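Local coordinates for protein Xcc_ctr_pt (Xanthomonas campestris pv. campestris, PDB 6NJW) that probably cleaves DNA as a Class 2 OLD family nuclease, of which this C-terminal Toprim region binds magnesium, at residues Asp204-Pro207 with Ala208-Ser212; Asn43-Leu46 with Asp47-Ile51. All blocks are in the same frame, centred on the assembly; numbering follows the deposited sequence.

In the fold
From the N terminus, strand 22-26 leads through helix 29-41 into the short loop of contact 2, where residues 43-46 fold against 47-51 and the chain is set down on strand 51-55, at one edge of the parallel Toprim sheet. Contact 1 comes much later: residues 204-207 run into 208-212, where the long helix 208-226 begins beside the magnesium. The two are in series, neither nested nor crossed, with centres about 17 Å apart and no touch. Helix 208-226 connects them: contact 1 shapes its first turn, while Leu214, Ile217, Arg218 and Ile221 farther along it meet Ile44 or Ile51 of contact 2.

Contact 1 of 2, residues Asp204-Pro207 with Ala208-Ser212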
# COMPACT_ATOMS: atom_id res chain seq x y z
N ASP A 204 11.76 -6.29 -8.96
CA ASP A 204 11.06 -6.35 -10.24
C ASP A 204 9.56 -6.67 -10.12
O ASP A 204 8.84 -6.48 -11.10
CB ASP A 204 11.73 -7.37 -11.18
CG ASP A 204 11.75 -8.78 -10.60
OD1 ASP A 204 12.12 -8.92 -9.41
OD2 ASP A 204 11.41 -9.73 -11.33
N VAL A 205 9.06 -7.12 -8.97
CA VAL A 205 7.63 -7.36 -8.81
C VAL A 205 6.95 -6.28 -7.96
O VAL A 205 5.88 -6.51 -7.40
CB VAL A 205 7.34 -8.76 -8.24
CG1 VAL A 205 7.84 -9.84 -9.19
CG2 VAL A 205 7.93 -8.93 -6.83
N CYS A 206 7.56 -5.11 -7.84
CA CYS A 206 6.96 -4.06 -7.02
C CYS A 206 5.79 -3.43 -7.76
O CYS A 206 5.97 -2.95 -8.88
CB CYS A 206 7.99 -2.98 -6.68
SG CYS A 206 7.38 -1.71 -5.51
N PRO A 207 4.59 -3.40 -7.17
CA PRO A 207 3.48 -2.68 -7.81
C PRO A 207 3.84 -1.22 -8.01
O PRO A 207 4.53 -0.61 -7.19
CB PRO A 207 2.32 -2.85 -6.82
CG PRO A 207 2.69 -4.03 -5.98
CD PRO A 207 4.20 -4.03 -5.91
N ALA A 208 3.36 -0.67 -9.12
CA ALA A 208 3.72 0.69 -9.50
C ALA A 208 3.26 1.73 -8.47
O ALA A 208 3.97 2.71 -8.20
CB ALA A 208 3.14 1.02 -10.88
N TYR A 209 2.07 1.54 -7.89
CA TYR A 209 1.61 2.56 -6.94
C TYR A 209 2.48 2.59 -5.69
O TYR A 209 2.68 3.66 -5.10
CB TYR A 209 0.13 2.36 -6.62
CG TYR A 209 -0.24 1.29 -5.61
CD1 TYR A 209 0.06 -0.05 -5.84
CD2 TYR A 209 -0.92 1.62 -4.46
CE1 TYR A 209 -0.30 -1.04 -4.91
CE2 TYR A 209 -1.28 0.63 -3.52
CZ TYR A 209 -0.97 -0.69 -3.76
OH TYR A 209 -1.32 -1.65 -2.83
N ILE A 210 3.04 1.44 -5.29
CA ILE A 210 3.93 1.40 -4.13
C ILE A 210 5.27 2.05 -4.45
O ILE A 210 5.80 2.83 -3.65
CB ILE A 210 4.09 -0.06 -3.65
CG1 ILE A 210 2.78 -0.57 -3.03
CG2 ILE A 210 5.24 -0.19 -2.65
CD1 ILE A 210 2.87 -2.00 -2.50
N ARG A 211 5.85 1.74 -5.61
CA ARG A 211 7.08 2.43 -6.01
C ARG A 211 6.88 3.94 -6.08
O ARG A 211 7.74 4.72 -5.63
CB ARG A 211 7.57 1.90 -7.36
CG ARG A 211 8.87 2.59 -7.83
CD ARG A 211 9.29 2.13 -9.24
NE ARG A 211 9.38 0.69 -9.33
CZ ARG A 211 10.49 0.00 -9.11
NH1 ARG A 211 11.59 0.66 -8.80
NH2 ARG A 211 10.51 -1.32 -9.21
N SER A 212 5.75 4.38 -6.63
CA SER A 212 5.46 5.80 -6.72
C SER A 212 5.41 6.45 -5.35
O SER A 212 5.97 7.54 -5.15
CB SER A 212 4.13 6.01 -7.45
OG SER A 212 4.29 5.83 -8.85
O HOH W 1 7.30 -0.44 -10.36
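Pro207, the N-cap of helix 208-226, accepts the backbone N-H of Arg211 on its carbonyl oxygen, the first i to i+4 bond of the helix. Arg211 N lies 3.1 Å from Pro207 O, with an N-H...O angle of 171°. Ile210 N approaches the same Pro207 O at 3.2 Å but is bent to 125°, so that bond is weak.

The proline ring packs on the side chains of the first turn. Pro207 CB lies 3.7 Å from Tyr209 CE1, close to the plane of the phenol ring and at its edge, whereas Ile210 CG1 sits over one face, offset toward the rim. Tyr209 holds CG between the backbone N and the carbonyl carbon (chi1 80°), and this rotation carries the ring alongside the proline. Ile210 points the same way as Pro207, side by side with it, CD1 being 4.0 Å from Pro207 CG. On its other branch, Ile210 CG2 meets Cys206 SG at 3.9 Å.

Tyr209 belongs to the magnesium site together with Asp82, its side chain coming within about 3 Å of the metal. Packing on both the ring edge and a face would restrict its rotation there. Phe38 of helix 29-41 and Leu138 of helix 134-154 press on Pro207 from outside the turn.

Farther out, the Arg211 chain bends at chi3 and brings its guanidinium back beside Cys206. A water ties the two residues together, accepting from Arg211 NE at 2.6 Å in the guanidinium plane and donating to Cys206 O.

Contact 2 of 2, residues Asn43-Leu46 with Asp47-Ile51; sequences NIPL and DMLGI
Asp47 opens a type I beta turn that runs to Gly50, and the residue before it, Leu46, turns its carbonyl oxygen across the contact to accept from Ile51 N at the far side of that turn.

Met48 comes next and lies across Pro45 at about a right angle, Met48 CG resting 3.9 Å from Pro45 CB. Beyond CG the methionine bends twice, and its sulfur and methyl lead away from the proline.

Leu49 is gripped by both backbone and side chain. Its N donates to Pro45 O at 2.9 Å. With CG beside its own backbone N and anti to the carbonyl carbon (chi1 -72°), the isobutyl group folds back over the same residue: Leu49 CD1 reaches Pro45 CD at 3.7 Å, and touches Ile44 CG2 at 4.1 Å. The loop is the helix-to-strand link of the beta-alpha-beta crossover formed by strand 22-26, helix 29-41 and strand 51-55 in the Toprim domain, and the end of the helix is marked by a Schellman motif at Asn43.

Gly50 closes the turn, its N bonded to Asp47 O at 3.1 Å. A positive phi of 72° redirects the chain here, and backbone hydrogen bonds with Arg21 and Gly22 fasten the glycine to the start of the neighbouring strand 22-26.

Ile51 then reaches back to Leu46, its N lying 2.8 Å from Leu46 O. Beside that link, Ile51 CD1 and Leu46 CD2 meet obliquely at 4.0 Å, and CG2 of the isoleucine touches the same leucine methyl. Both side chains rest on Ile24 of strand 22-26, and Ile51 also meets Ile217 and Ile221 of helix 208-226.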
# COMPACT_ATOMS: atom_id res chain seq x y z
N ASN A 43 16.06 -0.10 -2.15
CA ASN A 43 17.19 0.63 -1.54
C ASN A 43 16.75 1.98 -0.99
O ASN A 43 17.51 2.95 -1.00
CB ASN A 43 18.34 0.78 -2.54
CG ASN A 43 18.97 -0.55 -2.89
OD1 ASN A 43 19.13 -1.40 -2.02
ND2 ASN A 43 19.29 -0.74 -4.15
N ILE A 44 15.51 2.04 -0.51
CA ILE A 44 14.94 3.22 0.12
C ILE A 44 14.80 2.85 1.59
O ILE A 44 13.91 2.08 1.96
CB ILE A 44 13.61 3.62 -0.54
CG1 ILE A 44 13.85 3.97 -2.01
CG2 ILE A 44 12.91 4.78 0.21
CD1 ILE A 44 12.60 4.29 -2.79
N PRO A 45 15.69 3.31 2.46
CA PRO A 45 15.74 2.79 3.83
C PRO A 45 14.85 3.56 4.81
O PRO A 45 15.28 4.55 5.41
CB PRO A 45 17.22 2.92 4.19
CG PRO A 45 17.59 4.23 3.50
CD PRO A 45 16.80 4.24 2.20
N LEU A 46 13.61 3.10 4.98
CA LEU A 46 12.60 3.92 5.64
C LEU A 46 13.00 4.27 7.07
O LEU A 46 12.89 5.43 7.48
CB LEU A 46 11.25 3.20 5.61
CG LEU A 46 10.68 3.01 4.20
CD1 LEU A 46 9.31 2.31 4.29
CD2 LEU A 46 10.58 4.31 3.44
N ASP A 47 13.53 3.30 7.81
CA ASP A 47 13.88 3.55 9.20
C ASP A 47 15.03 4.53 9.31
O ASP A 47 15.00 5.45 10.14
CB ASP A 47 14.24 2.24 9.89
CG ASP A 47 13.08 1.26 9.92
OD1 ASP A 47 11.93 1.73 10.01
OD2 ASP A 47 13.33 0.04 9.83
N MET A 48 16.06 4.35 8.48
CA MET A 48 17.19 5.27 8.48
C MET A 48 16.75 6.67 8.08
O MET A 48 17.26 7.65 8.62
CB MET A 48 18.28 4.75 7.54
CG MET A 48 18.65 3.31 7.77
SD MET A 48 19.71 3.16 9.20
CE MET A 48 21.17 4.04 8.66
N LEU A 49 15.77 6.77 7.18
CA LEU A 49 15.24 8.06 6.75
C LEU A 49 14.24 8.67 7.73
O LEU A 49 13.73 9.76 7.45
CB LEU A 49 14.57 7.92 5.38
CG LEU A 49 15.50 7.71 4.17
CD1 LEU A 49 14.74 7.19 2.93
CD2 LEU A 49 16.24 8.98 3.85
N GLY A 50 13.91 8.00 8.82
CA GLY A 50 12.90 8.54 9.72
C GLY A 50 11.48 8.48 9.20
O GLY A 50 10.65 9.31 9.58
N ILE A 51 11.17 7.53 8.31
CA ILE A 51 9.82 7.40 7.76
C ILE A 51 9.12 6.24 8.45
O ILE A 51 9.66 5.14 8.53
CB ILE A 51 9.86 7.18 6.23
CG1 ILE A 51 10.45 8.41 5.56
CG2 ILE A 51 8.46 6.93 5.68
CD1 ILE A 51 10.96 8.18 4.17